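Local structure of aromatic amino acid aminotransferase I (6HNU) at residues B[16-19]-B[20-23]; B[143-146]-B[147-151]; B[312-315]-B[316-319]; B[318-321]-B[322-325]. The protein probably transfers the amino group of aromatic amino acids to 2-oxoglutarate, using pyridoxal 5'-phosphate as cofactor and yielding aromatic oxo-acids and glutamate. All coordinates share one frame; numbering follows the deposited sequence.

Contact 1: residues B[16-19]-B[20-23]; sequences LSNE and SKAR
S17 points its hydroxyl forward into the first turn of the short helix 18-22 and accepts a bond from the backbone of S20: S20 N lies 3.0 Å from S17 OG, with an N-H...O angle of 156°. The rotation that makes this possible places OG between the backbone N and the carbonyl carbon (chi1 82°), which brings it up to the S20 amide, the usual role of a serine at this position. Serine suits the place because its hydroxyl is on a one-carbon stem, short enough to reach an amide only three residues on. S17 OG also lies against S20 CB, 3.4 Å away, while the hydroxyl of S20, set anti to its own backbone N, rests 3.9 Å from the CD2 methyl of L16.

This is the N-cap of helix 18-22, and the ordinary helical bonding begins at once: K21 N donates to S17 O at 3.1 Å, so S17 receives bonds on its side chain and its backbone alike. A22 N follows with a bond to N18 O. Across the cap, L16 and K21 meet at a slant. L16 offers CB and the CD1 methyl to the aliphatic stem of K21, with L16 CB 3.9 Å from K21 CG; the long lysine can lend methylenes here while its amino group ends near the carbonyl of L16. Leucine is apt in this buried place, since it also packs on L317 and R320 of helix 315-327. The carboxylate of E19 is held through OE1, which is hydrogen-bonded to S154 OG.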
loop_
_atom_site.group_PDB
_atom_site.type_symbol
_atom_site.label_atom_id
_atom_site.label_comp_id
_atom_site.label_asym_id
_atom_site.label_seq_id
_atom_site.Cartn_x
_atom_site.Cartn_y
_atom_site.Cartn_z
ATOM N N LEU B 16 11.530 -14.508 -13.359
ATOM C CA LEU B 16 10.172 -13.935 -13.162
ATOM C C LEU B 16 9.134 -15.053 -13.267
ATOM O O LEU B 16 9.323 -15.970 -14.081
ATOM C CB LEU B 16 9.892 -12.866 -14.215
ATOM C CG LEU B 16 10.750 -11.617 -14.151
ATOM C CD1 LEU B 16 10.608 -10.829 -15.435
ATOM C CD2 LEU B 16 10.399 -10.731 -12.935
ATOM N N SER B 17 8.077 -14.971 -12.468
ATOM C CA SER B 17 6.849 -15.776 -12.622
ATOM C C SER B 17 6.238 -15.469 -14.008
ATOM O O SER B 17 6.382 -14.307 -14.512
ATOM C CB SER B 17 5.888 -15.493 -11.509
ATOM O OG SER B 17 5.143 -14.321 -11.765
ATOM N N ASN B 18 5.594 -16.461 -14.612
ATOM C CA ASN B 18 4.785 -16.316 -15.851
ATOM C C ASN B 18 3.819 -15.131 -15.685
ATOM O O ASN B 18 3.760 -14.287 -16.606
ATOM C CB ASN B 18 4.081 -17.637 -16.186
ATOM C CG ASN B 18 5.047 -18.688 -16.694
ATOM O OD1 ASN B 18 6.217 -18.399 -16.946
ATOM N ND2 ASN B 18 4.575 -19.917 -16.842
ATOM N N GLU B 19 3.203 -14.989 -14.511
ATOM C CA GLU B 19 2.154 -13.969 -14.250
ATOM C C GLU B 19 2.783 -12.565 -14.293
ATOM O O GLU B 19 2.188 -11.630 -14.876
ATOM C CB GLU B 19 1.456 -14.306 -12.930
ATOM C CG GLU B 19 0.758 -15.679 -12.935
ATOM C CD GLU B 19 1.598 -16.909 -12.589
ATOM O OE1 GLU B 19 2.803 -16.766 -12.365
ATOM O OE2 GLU B 19 1.035 -18.008 -12.510
ATOM N N SER B 20 3.977 -12.405 -13.730
ATOM C CA SER B 20 4.697 -11.108 -13.702
ATOM C C SER B 20 5.040 -10.725 -15.148
ATOM O O SER B 20 4.806 -9.562 -15.555
ATOM C CB SER B 20 5.911 -11.204 -12.841
ATOM O OG SER B 20 6.604 -9.988 -12.781
ATOM N N LYS B 21 5.568 -11.675 -15.921
ATOM C CA LYS B 21 5.986 -11.391 -17.326
ATOM C C LYS B 21 4.792 -10.906 -18.156
ATOM O O LYS B 21 4.995 -10.042 -19.009
ATOM C CB LYS B 21 6.551 -12.657 -17.972
ATOM C CG LYS B 21 8.011 -12.968 -17.682
ATOM C CD LYS B 21 8.222 -14.460 -17.786
ATOM C CE LYS B 21 9.632 -14.843 -18.133
ATOM N NZ LYS B 21 9.925 -16.213 -17.641
ATOM N N ALA B 22 3.608 -11.461 -17.932
ATOM C CA ALA B 22 2.353 -11.144 -18.668
ATOM C C ALA B 22 1.730 -9.787 -18.280
ATOM O O ALA B 22 0.809 -9.344 -18.998
ATOM C CB ALA B 22 1.365 -12.262 -18.464
ATOM N N ARG B 23 2.163 -9.137 -17.193
ATOM C CA ARG B 23 1.606 -7.823 -16.757
ATOM C C ARG B 23 1.883 -6.784 -17.847
ATOM O O ARG B 23 2.937 -6.902 -18.493
ATOM C CB ARG B 23 2.175 -7.375 -15.410
ATOM C CG ARG B 23 1.598 -8.161 -14.235
ATOM C CD ARG B 23 2.062 -7.667 -12.870
ATOM N NE ARG B 23 1.476 -8.511 -11.858
ATOM C CZ ARG B 23 0.239 -8.391 -11.391
ATOM N NH1 ARG B 23 -0.559 -7.407 -11.807
ATOM N NH2 ARG B 23 -0.208 -9.290 -10.532
#

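Contact 2: residues B[143-146]-B[147-151]; sequences EAWD and STLRT
Regular i to i+4 bonds run through this part of helix 141-152, S147 N to E143 O and L149 N to W145 O among them, the latter at 3.0 Å with an N-H...O angle of 169°. A144 O takes two donors from one residue, T148 N and T148 OG1, which reach it from opposite faces of its carbonyl plane; OG1 is 2.7 Å from A144 O and stands above that plane. Threonine fits such a site because it can return its hydroxyl to the preceding turn and still present a methyl to its surroundings. S147 instead turns to a side chain: S147 OG donates to E143 OE2 at 2.6 Å, and OE2 accepts with its anti lone pair. E143 reaches it by bending at chi2 (-93°). H325 NE2 also meets OE2, and OE1 takes V139 N, so both oxygens of this buried acid are engaged.

On another side, L149 lies over one face of the W145 indole. Its CG is 4.0 Å from the centroid of the six-membered ring, a CH-pi contact, and L149 CD1 comes to 3.4 Å from W145 NE1, whose N-H is bound by A169 O. A water joins D146 OD2, S147 OG and R150 NH2. Within the chain D146 OD2 and R150 NH2 stay 4.1 Å apart; D146 OD2 pairs in a salt bridge with R150 of the second subunit, and R150 NH2 with D146 of the second subunit. S147 and R150 touch helix 315-327, W145 and L149 touch helix 167-175, and E143 and A144 rest against strand 133-138.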
loop_
_atom_site.group_PDB
_atom_site.type_symbol
_atom_site.label_atom_id
_atom_site.label_comp_id
_atom_site.label_asym_id
_atom_site.label_seq_id
_atom_site.Cartn_x
_atom_site.Cartn_y
_atom_site.Cartn_z
ATOM N N GLU B 143 4.972 -4.633 2.299
ATOM C CA GLU B 143 4.434 -4.574 0.913
ATOM C C GLU B 143 5.522 -5.079 -0.034
ATOM O O GLU B 143 5.189 -5.951 -0.886
ATOM C CB GLU B 143 4.024 -3.163 0.515
ATOM C CG GLU B 143 3.702 -3.077 -0.970
ATOM C CD GLU B 143 4.858 -2.659 -1.845
ATOM O OE1 GLU B 143 5.360 -1.527 -1.641
ATOM O OE2 GLU B 143 5.221 -3.415 -2.786
ATOM N N ALA B 144 6.771 -4.605 0.107
ATOM C CA ALA B 144 7.832 -4.984 -0.855
ATOM C C ALA B 144 7.979 -6.514 -0.876
ATOM O O ALA B 144 8.139 -7.060 -1.948
ATOM C CB ALA B 144 9.129 -4.278 -0.559
ATOM N N TRP B 145 7.853 -7.193 0.274
ATOM C CA TRP B 145 7.926 -8.670 0.359
ATOM C C TRP B 145 6.725 -9.314 -0.356
ATOM O O TRP B 145 6.896 -10.276 -1.181
ATOM C CB TRP B 145 8.043 -9.091 1.829
ATOM C CG TRP B 145 7.896 -10.566 1.980
ATOM C CD1 TRP B 145 6.934 -11.224 2.684
ATOM C CD2 TRP B 145 8.742 -11.577 1.396
ATOM N NE1 TRP B 145 7.090 -12.580 2.548
ATOM C CE2 TRP B 145 8.206 -12.828 1.797
ATOM C CE3 TRP B 145 9.852 -11.555 0.531
ATOM C CZ2 TRP B 145 8.745 -14.035 1.380
ATOM C CZ3 TRP B 145 10.401 -12.760 0.148
ATOM C CH2 TRP B 145 9.857 -13.973 0.581
ATOM N N ASP B 146 5.520 -8.814 -0.112
ATOM C CA ASP B 146 4.304 -9.324 -0.785
ATOM C C ASP B 146 4.516 -9.214 -2.291
ATOM O O ASP B 146 4.317 -10.240 -2.998
ATOM C CB ASP B 146 3.058 -8.592 -0.303
ATOM C CG ASP B 146 1.778 -9.179 -0.884
ATOM O OD1 ASP B 146 1.502 -10.329 -0.605
ATOM O OD2 ASP B 146 1.057 -8.452 -1.525
ATOM N N SER B 147 5.005 -8.063 -2.740
ATOM C CA SER B 147 5.275 -7.768 -4.180
ATOM C C SER B 147 6.392 -8.643 -4.727
ATOM O O SER B 147 6.261 -9.051 -5.912
ATOM C CB SER B 147 5.563 -6.308 -4.432
ATOM O OG SER B 147 4.442 -5.536 -4.018
ATOM N N THR B 148 7.428 -8.959 -3.924
ATOM C CA THR B 148 8.524 -9.880 -4.322
ATOM C C THR B 148 7.938 -11.260 -4.647
ATOM O O THR B 148 8.283 -11.833 -5.694
ATOM C CB THR B 148 9.597 -9.955 -3.229
ATOM O OG1 THR B 148 10.091 -8.616 -3.039
ATOM C CG2 THR B 148 10.685 -10.947 -3.562
ATOM N N LEU B 149 7.127 -11.802 -3.752
ATOM C CA LEU B 149 6.509 -13.127 -3.964
ATOM C C LEU B 149 5.647 -13.057 -5.230
ATOM O O LEU B 149 5.699 -13.993 -6.044
ATOM C CB LEU B 149 5.664 -13.467 -2.741
ATOM C CG LEU B 149 6.424 -13.908 -1.492
ATOM C CD1 LEU B 149 5.533 -13.770 -0.288
ATOM C CD2 LEU B 149 6.906 -15.333 -1.648
ATOM N N ARG B 150 4.976 -11.932 -5.490
ATOM C CA ARG B 150 4.091 -11.871 -6.693
ATOM C C ARG B 150 4.885 -11.752 -7.994
ATOM O O ARG B 150 4.290 -12.079 -9.044
ATOM C CB ARG B 150 3.044 -10.761 -6.563
ATOM C CG ARG B 150 2.108 -10.966 -5.389
ATOM C CD ARG B 150 1.269 -9.741 -5.059
ATOM N NE ARG B 150 0.127 -9.682 -5.940
ATOM C CZ ARG B 150 -0.828 -8.748 -5.915
ATOM N NH1 ARG B 150 -1.843 -8.858 -6.736
ATOM N NH2 ARG B 150 -0.769 -7.726 -5.073
ATOM N N THR B 151 6.113 -11.242 -7.946
ATOM C CA THR B 151 6.999 -10.986 -9.101
ATOM C C THR B 151 7.765 -12.269 -9.460
ATOM O O THR B 151 7.882 -12.541 -10.654
ATOM C CB THR B 151 7.925 -9.817 -8.775
ATOM O OG1 THR B 151 7.061 -8.706 -8.518
ATOM C CG2 THR B 151 8.942 -9.533 -9.855
HETATM O O HOH W 1 1.782 -6.501 -3.693
#

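Contact 3: residues B[312-315]-B[316-319]; sequences VGQK and DLLE
The end of strand 309-314 passes straight into helix 315-327 here, with Q314 as the N-cap residue. Q314 O receives L318 N at 3.1 Å, nearly straight with an N-H...O angle of 170°, and a weak second bond from L317 N; E319 N then donates to K315 O at 3.0 Å. Q314 CG stands between its backbone N and carbonyl carbon (chi1 64°), which lays it against L317 CG at 3.6 Å, the two side chains crossing at an oblique angle. Beyond CG the extended chain carries the amide on, and its oxygen and nitrogen take different partners: OE1 accepts from a water, 2.8 Å away, that in turn accepts from D316 N, so the first-turn amide of D316 is bound through solvent, while NE2 is held by G290 O and K10 O. Glutamine is suited to this by having an apolar stem and a donor-acceptor head. L318 returns over the strand end, its CD1 3.7 Å from G313 O.

Strand 309-314 lies between strands 133-138 and 292-297 of the large mixed sheet, and V312 touches W133 and V135 of the one and R294 and D296 of the other. L318 also packs on D134, and L317 reaches L16.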
loop_
_atom_site.group_PDB
_atom_site.type_symbol
_atom_site.label_atom_id
_atom_site.label_comp_id
_atom_site.label_asym_id
_atom_site.label_seq_id
_atom_site.Cartn_x
_atom_site.Cartn_y
_atom_site.Cartn_z
ATOM N N VAL B 312 15.927 -2.063 -4.119
ATOM C CA VAL B 312 17.164 -1.967 -4.922
ATOM C C VAL B 312 17.323 -3.256 -5.715
ATOM O O VAL B 312 17.266 -4.353 -5.135
ATOM C CB VAL B 312 18.410 -1.676 -4.091
ATOM C CG1 VAL B 312 19.551 -1.251 -4.993
ATOM C CG2 VAL B 312 18.132 -0.642 -3.000
ATOM N N GLY B 313 17.610 -3.110 -7.001
ATOM C CA GLY B 313 17.836 -4.258 -7.876
ATOM C C GLY B 313 18.009 -3.843 -9.325
ATOM O O GLY B 313 18.126 -2.642 -9.643
ATOM N N GLN B 314 18.112 -4.841 -10.198
ATOM C CA GLN B 314 18.443 -4.525 -11.602
ATOM C C GLN B 314 17.192 -3.934 -12.259
ATOM O O GLN B 314 16.068 -4.274 -11.859
ATOM C CB GLN B 314 19.079 -5.699 -12.329
ATOM C CG GLN B 314 18.226 -6.918 -12.501
ATOM C CD GLN B 314 18.882 -7.800 -13.542
ATOM O OE1 GLN B 314 18.892 -7.463 -14.728
ATOM N NE2 GLN B 314 19.516 -8.885 -13.110
ATOM N N LYS B 315 17.417 -3.036 -13.207
ATOM C CA LYS B 315 16.369 -2.227 -13.884
ATOM C C LYS B 315 15.232 -3.120 -14.351
ATOM O O LYS B 315 14.087 -2.794 -14.065
ATOM C CB LYS B 315 16.954 -1.505 -15.097
ATOM C CG LYS B 315 16.502 -0.075 -15.266
ATOM C CD LYS B 315 17.433 0.877 -14.554
ATOM C CE LYS B 315 18.633 1.263 -15.396
ATOM N NZ LYS B 315 19.484 2.233 -14.674
ATOM N N ASP B 316 15.534 -4.157 -15.122
ATOM C CA ASP B 316 14.487 -4.976 -15.754
ATOM C C ASP B 316 13.649 -5.756 -14.733
ATOM O O ASP B 316 12.480 -6.025 -15.069
ATOM C CB ASP B 316 15.041 -5.921 -16.804
ATOM C CG ASP B 316 15.616 -5.192 -18.001
ATOM O OD1 ASP B 316 15.239 -4.004 -18.224
ATOM O OD2 ASP B 316 16.489 -5.782 -18.626
ATOM N N LEU B 317 14.154 -6.096 -13.551
ATOM C CA LEU B 317 13.293 -6.763 -12.533
ATOM C C LEU B 317 12.455 -5.701 -11.821
ATOM O O LEU B 317 11.257 -5.938 -11.631
ATOM C CB LEU B 317 14.146 -7.591 -11.552
ATOM C CG LEU B 317 15.041 -8.668 -12.164
ATOM C CD1 LEU B 317 15.801 -9.441 -11.078
ATOM C CD2 LEU B 317 14.272 -9.637 -13.055
ATOM N N LEU B 318 13.030 -4.543 -11.495
ATOM C CA LEU B 318 12.336 -3.422 -10.825
ATOM C C LEU B 318 11.158 -2.970 -11.696
ATOM O O LEU B 318 10.120 -2.632 -11.125
ATOM C CB LEU B 318 13.280 -2.248 -10.534
ATOM C CG LEU B 318 14.269 -2.439 -9.393
ATOM C CD1 LEU B 318 14.850 -1.120 -8.925
ATOM C CD2 LEU B 318 13.643 -3.134 -8.251
ATOM N N GLU B 319 11.288 -3.020 -13.028
ATOM C CA GLU B 319 10.204 -2.618 -13.947
ATOM C C GLU B 319 8.966 -3.501 -13.726
ATOM O O GLU B 319 7.867 -2.952 -13.770
ATOM C CB GLU B 319 10.707 -2.602 -15.393
ATOM C CG GLU B 319 9.647 -2.121 -16.371
ATOM C CD GLU B 319 8.729 -3.228 -16.840
ATOM O OE1 GLU B 319 9.124 -4.406 -16.663
ATOM O OE2 GLU B 319 7.588 -2.917 -17.311
HETATM O O HOH W 2 18.065 -5.075 -15.821
#

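Contact 4: residues B[318-321]-B[322-325]; sequences LERY and VRLH
R323 folds back toward E319 by bends at chi2 (-68°) and chi3 (88°), which bring its NH1 to E319 OE2, while R320, bent at the same two torsions, comes to that acid from the next position. Together the three make a salt-bridge network on helix 315-327, spaced i to i+1 and i to i+4. R320 grips the carboxylate side-on: its NE meets E319 OE1 at 2.8 Å, and its NH1 takes the syn lone pair of OE2 at 2.9 Å, both nearly in the guanidinium plane. R323 NH1 approaches OE2 from the anti side, at 2.7 Å, so that oxygen accepts from two arginines. The arginines also pack together: R323 CG lies over one face of the R320 guanidinium, 3.4 Å from R320 NH1, and the two guanidinium planes stand 70° apart. Arginine suits both places, having several N-H groups to divide: R320 NH2 goes to S20 O and R23 O, and R323 NH2 to E326.

Y321 and H325 are buried, and the OH of Y321 is bonded to T148 OG1. The backbone continues regularly, with H325 N donating to Y321 O at 2.8 Å. That carbonyl oxygen also sits over one face of the H325 ring, 3.4 Å from H325 CG.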
loop_
_atom_site.group_PDB
_atom_site.type_symbol
_atom_site.label_atom_id
_atom_site.label_comp_id
_atom_site.label_asym_id
_atom_site.label_seq_id
_atom_site.Cartn_x
_atom_site.Cartn_y
_atom_site.Cartn_z
ATOM N N LEU B 318 13.030 -4.543 -11.495
ATOM C CA LEU B 318 12.336 -3.422 -10.825
ATOM C C LEU B 318 11.158 -2.970 -11.696
ATOM O O LEU B 318 10.120 -2.632 -11.125
ATOM C CB LEU B 318 13.280 -2.248 -10.534
ATOM C CG LEU B 318 14.269 -2.439 -9.393
ATOM C CD1 LEU B 318 14.850 -1.120 -8.925
ATOM C CD2 LEU B 318 13.643 -3.134 -8.251
ATOM N N GLU B 319 11.288 -3.020 -13.028
ATOM C CA GLU B 319 10.204 -2.618 -13.947
ATOM C C GLU B 319 8.966 -3.501 -13.726
ATOM O O GLU B 319 7.867 -2.952 -13.770
ATOM C CB GLU B 319 10.707 -2.602 -15.393
ATOM C CG GLU B 319 9.647 -2.121 -16.371
ATOM C CD GLU B 319 8.729 -3.228 -16.840
ATOM O OE1 GLU B 319 9.124 -4.406 -16.663
ATOM O OE2 GLU B 319 7.588 -2.917 -17.311
ATOM N N ARG B 320 9.125 -4.807 -13.478
ATOM C CA ARG B 320 8.003 -5.719 -13.172
ATOM C C ARG B 320 7.364 -5.371 -11.811
ATOM O O ARG B 320 6.130 -5.469 -11.696
ATOM C CB ARG B 320 8.452 -7.178 -13.218
ATOM C CG ARG B 320 8.861 -7.644 -14.604
ATOM C CD ARG B 320 7.687 -7.816 -15.555
ATOM N NE ARG B 320 7.377 -6.616 -16.336
ATOM C CZ ARG B 320 6.344 -6.492 -17.167
ATOM N NH1 ARG B 320 6.215 -5.376 -17.866
ATOM N NH2 ARG B 320 5.467 -7.478 -17.332
ATOM N N TYR B 321 8.150 -5.019 -10.806
ATOM C CA TYR B 321 7.576 -4.470 -9.556
ATOM C C TYR B 321 6.729 -3.221 -9.862
ATOM O O TYR B 321 5.682 -3.068 -9.242
ATOM C CB TYR B 321 8.652 -4.090 -8.549
ATOM C CG TYR B 321 9.254 -5.211 -7.749
ATOM C CD1 TYR B 321 10.341 -5.933 -8.236
ATOM C CD2 TYR B 321 8.860 -5.441 -6.447
ATOM C CE1 TYR B 321 10.978 -6.898 -7.465
ATOM C CE2 TYR B 321 9.468 -6.424 -5.669
ATOM C CZ TYR B 321 10.541 -7.144 -6.171
ATOM O OH TYR B 321 11.190 -8.071 -5.398
ATOM N N VAL B 322 7.191 -2.302 -10.717
ATOM C CA VAL B 322 6.444 -1.046 -11.008
ATOM C C VAL B 322 5.089 -1.400 -11.644
ATOM O O VAL B 322 4.056 -0.909 -11.177
ATOM C CB VAL B 322 7.286 -0.096 -11.878
ATOM C CG1 VAL B 322 6.442 1.094 -12.303
ATOM C CG2 VAL B 322 8.546 0.358 -11.145
ATOM N N ARG B 323 5.054 -2.323 -12.601
ATOM C CA ARG B 323 3.782 -2.791 -13.216
ATOM C C ARG B 323 2.845 -3.301 -12.122
ATOM O O ARG B 323 1.659 -2.958 -12.126
ATOM C CB ARG B 323 4.080 -3.890 -14.233
ATOM C CG ARG B 323 4.951 -3.406 -15.382
ATOM C CD ARG B 323 4.227 -2.403 -16.283
ATOM N NE ARG B 323 4.323 -0.993 -15.902
ATOM C CZ ARG B 323 5.340 -0.168 -16.143
ATOM N NH1 ARG B 323 6.448 -0.577 -16.734
ATOM N NH2 ARG B 323 5.247 1.102 -15.770
ATOM N N LEU B 324 3.347 -4.102 -11.195
ATOM C CA LEU B 324 2.504 -4.631 -10.104
ATOM C C LEU B 324 2.051 -3.478 -9.210
ATOM O O LEU B 324 0.823 -3.393 -8.928
ATOM C CB LEU B 324 3.269 -5.673 -9.299
ATOM C CG LEU B 324 2.573 -6.180 -8.040
ATOM C CD1 LEU B 324 1.212 -6.785 -8.337
ATOM C CD2 LEU B 324 3.460 -7.216 -7.358
ATOM N N HIS B 325 2.966 -2.596 -8.822
ATOM C CA HIS B 325 2.627 -1.438 -7.953
ATOM C C HIS B 325 1.492 -0.591 -8.558
ATOM O O HIS B 325 0.635 -0.154 -7.797
ATOM C CB HIS B 325 3.859 -0.598 -7.675
ATOM C CG HIS B 325 4.745 -1.150 -6.616
ATOM N ND1 HIS B 325 5.967 -0.594 -6.376
ATOM C CD2 HIS B 325 4.582 -2.116 -5.690
ATOM C CE1 HIS B 325 6.530 -1.209 -5.353
ATOM N NE2 HIS B 325 5.734 -2.137 -4.923
#

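In the fold
Contact 3 is the strand-to-helix entry of helix 315-327 and contact 4 its next turns; they share L318 and E319, with centres about 8 Å apart. That helix meets the other two contacts. Contact 2 lies about 10 Å from contact 4 between centres and is joined to it by the pairs E143 OE2 to H325 NE2 (2.5 Å) and T148 OG1 to Y321 OH (2.7 Å). Contact 1 lies against the helix through R320 NH2, which is 2.8 Å from both S20 O and R23 O, and S17 N probably bonds T151 O of contact 2 at 3.0 Å. Contact 2 is nearest the cofactor, the W145 side chain lying about 6 Å from bound pyridoxal phosphate; N141 and T142, at the start of helix 141-152, bind it.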